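4-hydroxybutyrate CoA-transferase (PDB 3D3U) probably catalyses the transfer of coenzyme A between an acyl-CoA and a carboxylate such as 4-hydroxybutyrate or acetate. Local coordinates at residues Val153-Lys158 against Ile178-Pro183; Pro37-Gln42 against Val121-Thr126. All blocks are in the same frame, centred on the assembly; numbering follows the deposited sequence.

Contact 1: Val153-Lys158 against Ile178-Pro183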
ATOM      1  N   VAL A 153     -20.101   9.148  -4.580  1.00 15.48           N
ATOM      2  CA  VAL A 153     -21.051   8.137  -4.153  1.00 17.02           C
ATOM      3  C   VAL A 153     -20.449   7.306  -3.002  1.00 18.29           C
ATOM      4  O   VAL A 153     -19.513   6.577  -3.223  1.00 19.12           O
ATOM      5  CB  VAL A 153     -21.360   7.262  -5.316  1.00 16.72           C
ATOM      6  CG1 VAL A 153     -22.391   6.233  -4.925  1.00 18.64           C
ATOM      7  CG2 VAL A 153     -21.854   8.105  -6.504  1.00 18.16           C
ATOM      8  N   ALA A 154     -20.954   7.387  -1.783  1.00 18.91           N
ATOM      9  CA  ALA A 154     -20.268   6.692  -0.727  1.00 19.52           C
ATOM     10  C   ALA A 154     -21.133   5.535  -0.225  1.00 20.86           C
ATOM     11  O   ALA A 154     -22.300   5.781   0.096  1.00 22.16           O
ATOM     12  CB  ALA A 154     -20.044   7.595   0.369  1.00 19.46           C
ATOM     13  N   GLU A 155     -20.600   4.313  -0.115  1.00 19.73           N
ATOM     14  CA  GLU A 155     -21.376   3.270   0.441  1.00 21.58           C
ATOM     15  C   GLU A 155     -21.101   3.421   1.871  1.00 19.47           C
ATOM     16  O   GLU A 155     -19.990   3.351   2.315  1.00 19.01           O
ATOM     17  CB  GLU A 155     -20.850   1.905   0.016  1.00 22.03           C
ATOM     18  CG  GLU A 155     -21.022   1.500  -1.445  1.00 26.27           C
ATOM     19  CD  GLU A 155     -20.348   0.117  -1.829  1.00 30.22           C
ATOM     20  OE1 GLU A 155     -20.262  -0.175  -3.092  1.00 42.45           O
ATOM     21  OE2 GLU A 155     -19.926  -0.734  -0.942  1.00 37.34           O
ATOM     22  N   VAL A 156     -22.126   3.634   2.649  1.00 21.02           N
ATOM     23  CA  VAL A 156     -21.939   3.759   4.112  1.00 21.50           C
ATOM     24  C   VAL A 156     -21.940   2.402   4.873  1.00 21.92           C
ATOM     25  O   VAL A 156     -22.957   1.722   5.001  1.00 21.03           O
ATOM     26  CB  VAL A 156     -22.898   4.787   4.700  1.00 21.55           C
ATOM     27  CG1 VAL A 156     -22.800   4.775   6.250  1.00 22.51           C
ATOM     28  CG2 VAL A 156     -22.566   6.145   4.085  1.00 16.93           C
ATOM     29  N   ASN A 157     -20.775   1.997   5.339  1.00 22.59           N
ATOM     30  CA  ASN A 157     -20.720   0.681   5.797  1.00 24.43           C
ATOM     31  C   ASN A 157     -20.640   0.609   7.319  1.00 26.39           C
ATOM     32  O   ASN A 157     -19.714   1.176   7.995  1.00 27.35           O
ATOM     33  CB  ASN A 157     -19.633  -0.065   5.097  1.00 24.46           C
ATOM     34  CG  ASN A 157     -19.784  -1.550   5.247  1.00 26.49           C
ATOM     35  OD1 ASN A 157     -20.537  -2.032   6.134  1.00 28.44           O
ATOM     36  ND2 ASN A 157     -19.038  -2.308   4.435  1.00 21.74           N
ATOM     37  N   LYS A 158     -21.689  -0.039   7.855  1.00 27.58           N
ATOM     38  CA  LYS A 158     -21.812  -0.297   9.305  1.00 28.93           C
ATOM     39  C   LYS A 158     -20.651  -1.165   9.809  1.00 28.37           C
ATOM     40  O   LYS A 158     -20.292  -1.071  10.962  1.00 27.48           O
ATOM     41  CB  LYS A 158     -23.219  -0.804   9.728  1.00 28.34           C
ATOM     42  CG  LYS A 158     -24.164   0.425   9.896  1.00 30.85           C
ATOM     43  CD  LYS A 158     -25.531   0.255  10.650  1.00 30.90           C
ATOM     44  CE  LYS A 158     -26.463   1.538  10.494  1.00 31.70           C
ATOM     45  NZ  LYS A 158     -26.226   2.255   9.146  1.00 35.55           N
ATOM     46  N   ILE A 178     -25.372   5.066   0.085  1.00 17.81           N
ATOM     47  CA  ILE A 178     -25.940   3.763  -0.084  1.00 18.74           C
ATOM     48  C   ILE A 178     -25.656   3.065   1.226  1.00 21.69           C
ATOM     49  O   ILE A 178     -24.605   2.443   1.378  1.00 22.13           O
ATOM     50  CB  ILE A 178     -25.220   3.080  -1.190  1.00 16.83           C
ATOM     51  CG1 ILE A 178     -25.496   3.844  -2.455  1.00 17.27           C
ATOM     52  CG2 ILE A 178     -25.743   1.746  -1.412  1.00 14.64           C
ATOM     53  CD1 ILE A 178     -24.413   3.745  -3.523  1.00 14.06           C
ATOM     54  N   GLU A 179     -26.562   3.188   2.206  1.00 24.72           N
ATOM     55  CA  GLU A 179     -26.275   2.535   3.500  1.00 26.88           C
ATOM     56  C   GLU A 179     -26.165   1.057   3.343  1.00 27.60           C
ATOM     57  O   GLU A 179     -27.081   0.446   2.875  1.00 29.85           O
ATOM     58  CB  GLU A 179     -27.229   2.820   4.666  1.00 25.33           C
ATOM     59  CG  GLU A 179     -28.527   3.458   4.415  1.00 28.80           C
ATOM     60  CD  GLU A 179     -28.829   4.309   5.627  1.00 35.59           C
ATOM     61  OE1 GLU A 179     -29.904   4.943   5.711  1.00 38.57           O
ATOM     62  OE2 GLU A 179     -27.962   4.319   6.528  1.00 34.98           O
ATOM     63  N   VAL A 180     -25.034   0.483   3.725  1.00 27.94           N
ATOM     64  CA  VAL A 180     -25.006  -0.921   3.839  1.00 27.56           C
ATOM     65  C   VAL A 180     -24.319  -1.468   5.015  1.00 27.81           C
ATOM     66  O   VAL A 180     -23.812  -0.765   5.884  1.00 28.02           O
ATOM     67  CB  VAL A 180     -24.519  -1.596   2.556  1.00 28.96           C
ATOM     68  CG1 VAL A 180     -25.754  -1.671   1.548  1.00 30.60           C
ATOM     69  CG2 VAL A 180     -23.247  -0.959   1.956  1.00 23.93           C
ATOM     70  N   ASP A 181     -24.416  -2.771   5.034  1.00 28.30           N
ATOM     71  CA  ASP A 181     -23.857  -3.608   6.025  1.00 29.52           C
ATOM     72  C   ASP A 181     -23.346  -4.991   5.478  1.00 29.88           C
ATOM     73  O   ASP A 181     -24.103  -5.788   4.835  1.00 31.11           O
ATOM     74  CB  ASP A 181     -24.836  -3.778   7.144  1.00 29.39           C
ATOM     75  CG  ASP A 181     -24.191  -4.437   8.284  1.00 32.09           C
ATOM     76  OD1 ASP A 181     -23.062  -4.932   8.055  1.00 34.95           O
ATOM     77  OD2 ASP A 181     -24.678  -4.522   9.418  1.00 35.01           O
ATOM     78  N   GLU A 182     -22.041  -5.206   5.656  1.00 28.51           N
ATOM     79  CA  GLU A 182     -21.302  -6.220   4.908  1.00 29.19           C
ATOM     80  C   GLU A 182     -19.813  -6.172   5.321  1.00 27.43           C
ATOM     81  O   GLU A 182     -19.207  -5.102   5.341  1.00 27.31           O
ATOM     82  CB  GLU A 182     -21.537  -6.138   3.372  1.00 28.20           C
ATOM     83  CG  GLU A 182     -22.621  -7.089   2.819  1.00 33.60           C
ATOM     84  CD  GLU A 182     -22.171  -8.048   1.605  1.00 41.70           C
ATOM     85  OE1 GLU A 182     -21.350  -7.665   0.644  1.00 40.51           O
ATOM     86  OE2 GLU A 182     -22.696  -9.243   1.572  1.00 47.22           O
ATOM     87  N   PRO A 183     -19.243  -7.340   5.654  1.00 26.93           N
ATOM     88  CA  PRO A 183     -17.900  -7.441   6.265  1.00 26.06           C
ATOM     89  C   PRO A 183     -16.775  -7.055   5.288  1.00 26.46           C
ATOM     90  O   PRO A 183     -16.801  -7.375   4.099  1.00 27.59           O
ATOM     91  CB  PRO A 183     -17.783  -8.921   6.589  1.00 26.28           C
ATOM     92  CG  PRO A 183     -18.666  -9.623   5.557  1.00 25.49           C
ATOM     93  CD  PRO A 183     -19.829  -8.681   5.388  1.00 26.25           C
TER
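Asn157 reaches past the paired strands to hold the backbone that follows Val180. Its CG is anti to the backbone N (chi1 -163°), and its amide lies against the backbone at Asp181-Glu182. CB stands 4.3 Å from Val180 O, and CG comes within 3.6 Å of Glu182 O. At the tip the amide divides its work. ND2 donates to Glu182 O at 2.9 Å, in the carbonyl plane and within 9° of the Asn amide plane, while OD1 accepts from the backbone N of Gln159. The side chain therefore ties together the two chain segments leaving the strands.

Before this point 153-157 and 178-180 run parallel, with Glu155, Val156 and Asn157 paired to Ile178, Glu179 and Val180. The ladder alternates from Ala154 O to Ile178 N, Ile178 O to Val156 N, Val156 O to Val180 N, and Val180 O to Lys158 N, the last bond 3.0 Å long and nearly straight (172°). Val153 CG1 meets Ile178 CD1 at 3.5 Å on the face that also carries Glu155 and Asn157. Glu179 projects from the other face, and the Lys158 side chain lies beside it, pointing the same way; NZ makes a long salt bridge of 3.8 Å to OE2, but Glu179 has firmer partners in Tyr7 and Arg8.

Strand 176-180 is the outermost on this side of the six-stranded parallel sheet, whose 3-2-1-4-5-6 order is that of a Rossmann fold. Strand 151-157 lies between it and strand 119-125, and helix 14-21 covers Val153 and Ile178.

Contact 2: Pro37-Gln42 against Val121-Thr126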
ATOM      1  N   PRO A  37     -15.742  -0.587  -3.662  1.00 19.40           N
ATOM      2  CA  PRO A  37     -17.150  -0.514  -3.476  1.00 19.11           C
ATOM      3  C   PRO A  37     -17.841  -1.466  -4.441  1.00 19.82           C
ATOM      4  O   PRO A  37     -18.412  -1.134  -5.492  1.00 19.21           O
ATOM      5  CB  PRO A  37     -17.448   0.960  -3.760  1.00 19.33           C
ATOM      6  CG  PRO A  37     -16.285   1.460  -4.455  1.00 19.25           C
ATOM      7  CD  PRO A  37     -15.316   0.343  -4.723  1.00 19.94           C
ATOM      8  N   VAL A  38     -17.803  -2.693  -3.999  1.00 21.02           N
ATOM      9  CA  VAL A  38     -18.266  -3.799  -4.748  1.00 21.32           C
ATOM     10  C   VAL A  38     -19.780  -3.736  -4.901  1.00 21.37           C
ATOM     11  O   VAL A  38     -20.281  -4.151  -5.950  1.00 22.79           O
ATOM     12  CB  VAL A  38     -17.709  -5.082  -4.109  1.00 20.45           C
ATOM     13  CG1 VAL A  38     -17.696  -4.925  -2.617  1.00 21.69           C
ATOM     14  CG2 VAL A  38     -18.514  -6.300  -4.534  1.00 23.80           C
ATOM     15  N   ARG A  39     -20.529  -3.201  -3.929  1.00 21.58           N
ATOM     16  CA  ARG A  39     -22.037  -3.068  -4.117  1.00 21.31           C
ATOM     17  C   ARG A  39     -22.437  -2.263  -5.305  1.00 20.54           C
ATOM     18  O   ARG A  39     -23.336  -2.610  -6.072  1.00 20.63           O
ATOM     19  CB  ARG A  39     -22.681  -2.424  -2.925  1.00 20.92           C
ATOM     20  CG  ARG A  39     -23.269  -3.489  -2.044  1.00 23.30           C
ATOM     21  CD  ARG A  39     -22.272  -4.300  -1.317  1.00 22.38           C
ATOM     22  NE  ARG A  39     -21.099  -3.542  -0.853  1.00 21.17           N
ATOM     23  CZ  ARG A  39     -20.118  -4.169  -0.209  1.00 22.55           C
ATOM     24  NH1 ARG A  39     -19.026  -3.526   0.192  1.00 21.29           N
ATOM     25  NH2 ARG A  39     -20.233  -5.489   0.009  1.00 18.42           N
ATOM     26  N   PHE A  40     -21.739  -1.153  -5.417  1.00 20.34           N
ATOM     27  CA  PHE A  40     -21.797  -0.340  -6.550  1.00 19.91           C
ATOM     28  C   PHE A  40     -21.311  -1.060  -7.787  1.00 21.28           C
ATOM     29  O   PHE A  40     -21.947  -0.907  -8.843  1.00 24.41           O
ATOM     30  CB  PHE A  40     -20.931   0.848  -6.345  1.00 18.96           C
ATOM     31  CG  PHE A  40     -21.289   2.012  -7.238  1.00 17.88           C
ATOM     32  CD1 PHE A  40     -20.728   2.157  -8.488  1.00 16.72           C
ATOM     33  CD2 PHE A  40     -22.201   2.942  -6.838  1.00 15.73           C
ATOM     34  CE1 PHE A  40     -21.024   3.238  -9.299  1.00 13.55           C
ATOM     35  CE2 PHE A  40     -22.503   3.972  -7.654  1.00 18.00           C
ATOM     36  CZ  PHE A  40     -21.869   4.129  -8.911  1.00 14.48           C
ATOM     37  N   SER A  41     -20.234  -1.850  -7.741  1.00 21.03           N
ATOM     38  CA  SER A  41     -19.858  -2.638  -8.956  1.00 20.01           C
ATOM     39  C   SER A  41     -20.993  -3.611  -9.381  1.00 20.61           C
ATOM     40  O   SER A  41     -21.422  -3.714 -10.566  1.00 18.08           O
ATOM     41  CB  SER A  41     -18.530  -3.359  -8.746  1.00 19.44           C
ATOM     42  OG  SER A  41     -18.186  -4.216  -9.841  1.00 19.22           O
ATOM     43  N   GLN A  42     -21.533  -4.261  -8.340  1.00 23.29           N
ATOM     44  CA  GLN A  42     -22.693  -5.228  -8.423  1.00 23.53           C
ATOM     45  C   GLN A  42     -23.797  -4.399  -9.102  1.00 21.04           C
ATOM     46  O   GLN A  42     -24.278  -4.810 -10.152  1.00 21.64           O
ATOM     47  CB  GLN A  42     -23.070  -5.798  -6.992  1.00 24.61           C
ATOM     48  CG  GLN A  42     -23.371  -7.303  -6.816  1.00 30.98           C
ATOM     49  CD  GLN A  42     -22.115  -8.076  -6.206  1.00 42.73           C
ATOM     50  OE1 GLN A  42     -21.723  -7.792  -5.020  1.00 44.13           O
ATOM     51  NE2 GLN A  42     -21.487  -9.049  -7.015  1.00 39.64           N
ATOM     52  N   VAL A 121     -16.393   6.948  -6.428  1.00 10.09           N
ATOM     53  CA  VAL A 121     -17.200   5.988  -5.677  1.00 11.02           C
ATOM     54  C   VAL A 121     -16.385   5.337  -4.577  1.00 12.46           C
ATOM     55  O   VAL A 121     -15.531   4.577  -4.904  1.00 14.42           O
ATOM     56  CB  VAL A 121     -17.773   4.893  -6.553  1.00 10.38           C
ATOM     57  CG1 VAL A 121     -18.483   3.810  -5.723  1.00  9.85           C
ATOM     58  CG2 VAL A 121     -18.741   5.513  -7.387  1.00  9.47           C
ATOM     59  N   VAL A 122     -16.656   5.621  -3.298  1.00 12.59           N
ATOM     60  CA  VAL A 122     -15.873   5.176  -2.180  1.00 12.88           C
ATOM     61  C   VAL A 122     -16.692   4.426  -1.167  1.00 14.40           C
ATOM     62  O   VAL A 122     -17.932   4.518  -1.097  1.00 14.88           O
ATOM     63  CB  VAL A 122     -15.238   6.355  -1.398  1.00 12.79           C
ATOM     64  CG1 VAL A 122     -14.404   7.247  -2.293  1.00 11.51           C
ATOM     65  CG2 VAL A 122     -16.282   7.173  -0.690  1.00 15.12           C
ATOM     66  N   GLN A 123     -15.992   3.719  -0.290  1.00 15.62           N
ATOM     67  CA  GLN A 123     -16.726   3.003   0.743  1.00 15.39           C
ATOM     68  C   GLN A 123     -16.411   3.578   2.116  1.00 15.45           C
ATOM     69  O   GLN A 123     -15.473   3.168   2.637  1.00 18.31           O
ATOM     70  CB  GLN A 123     -16.352   1.506   0.673  1.00 13.80           C
ATOM     71  CG  GLN A 123     -16.942   0.695   1.761  1.00 13.25           C
ATOM     72  CD  GLN A 123     -16.766  -0.793   1.534  1.00 16.16           C
ATOM     73  OE1 GLN A 123     -15.786  -1.243   0.951  1.00 17.38           O
ATOM     74  NE2 GLN A 123     -17.696  -1.565   2.035  1.00 16.59           N
ATOM     75  N   VAL A 124     -17.141   4.477   2.734  1.00 15.40           N
ATOM     76  CA  VAL A 124     -16.740   4.872   4.110  1.00 15.56           C
ATOM     77  C   VAL A 124     -17.468   4.171   5.199  1.00 16.06           C
ATOM     78  O   VAL A 124     -18.300   3.281   4.934  1.00 16.47           O
ATOM     79  CB  VAL A 124     -17.045   6.300   4.331  1.00 15.79           C
ATOM     80  CG1 VAL A 124     -16.164   7.099   3.382  1.00 17.89           C
ATOM     81  CG2 VAL A 124     -18.567   6.563   3.981  1.00 16.01           C
ATOM     82  N   SER A 125     -17.227   4.660   6.418  1.00 16.31           N
ATOM     83  CA  SER A 125     -17.807   4.120   7.655  1.00 16.64           C
ATOM     84  C   SER A 125     -18.994   4.958   8.176  1.00 18.84           C
ATOM     85  O   SER A 125     -19.285   6.076   7.678  1.00 17.98           O
ATOM     86  CB  SER A 125     -16.790   4.252   8.732  1.00 16.62           C
ATOM     87  OG  SER A 125     -17.062   5.476   9.435  1.00 12.33           O
ATOM     88  N   THR A 126     -19.662   4.466   9.235  1.00 20.67           N
ATOM     89  CA  THR A 126     -20.748   5.269   9.798  1.00 21.55           C
ATOM     90  C   THR A 126     -20.203   6.566  10.419  1.00 23.18           C
ATOM     91  O   THR A 126     -19.214   6.524  11.161  1.00 23.07           O
ATOM     92  CB  THR A 126     -21.554   4.497  10.805  1.00 20.93           C
ATOM     93  OG1 THR A 126     -20.711   3.638  11.582  1.00 20.40           O
ATOM     94  CG2 THR A 126     -22.466   3.528  10.085  1.00 24.14           C
TER
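Val121 fits between Pro37 and Phe40, and its two methyl groups take separate tasks. CG1, anti to the backbone N (chi1 174°), meets the pyrrolidine ring at 3.5 Å from Pro37 CG and also lies 3.7 Å from Phe40 CG, at the root of the aromatic ring. CG2 sits over the ring face beyond it. It lies 3.8 Å from the Phe40 centroid and only 15° off the ring normal, a CH-pi contact displaced toward CE1 and CZ. The branched side chain thus covers one face of the ring, CG1 near CG and CG2 near CE1 and CZ, while the proline ring flanks the same CG1 methyl. Pro37 crosses Val121 at an oblique angle and also packs against the strand backbone at Val121 O.

Two residues further along the strand the contact turns polar. Arg39 is bent at chi2 and chi3, and its guanidinium lies beside the strand, where the amide end of Gln123 lies at the guanidinium edge with the two planes 59° apart. Val38 CG1 rests 3.3 Å above one face of the same guanidinium, offset toward its rim.

Pro37 occupies the N-cap position of helix 38-46, and its carbonyl accepts from Ser41 N at 3.0 Å in the first turn. Glu155, on the neighbouring strand, accepts from Phe40 N through OE1 and forms a salt bridge to Arg39 NE through OE2; Glu182 pairs with Arg39 NH2. The interface is accordingly two-part: an apolar joint of Pro37, Val121 and Phe40, and beside it a charged cluster in which Arg39 and the N-H of Phe40 would be expected to stabilise the buried carboxylate of Glu155.

In the fold
From the N terminus, strand 27-30 leads into helix 38-46, whose first turn meets strand 119-125 in contact 2. That contact closes a loop of 78 residues containing strands 54-57 and 76-79, which build the far side of the sheet. Only afterwards does contact 1 open, joining 151-157 to 176-180 across a 19-residue connection without helix. The two loops therefore follow one another in series. Strands 119-125 and 151-157 are neighbours in one parallel sheet, with a probable hydrogen bond from Asn157 N to Val124 O, and the start of helix 38-46 is also joined to the segment leaving strand 176-180.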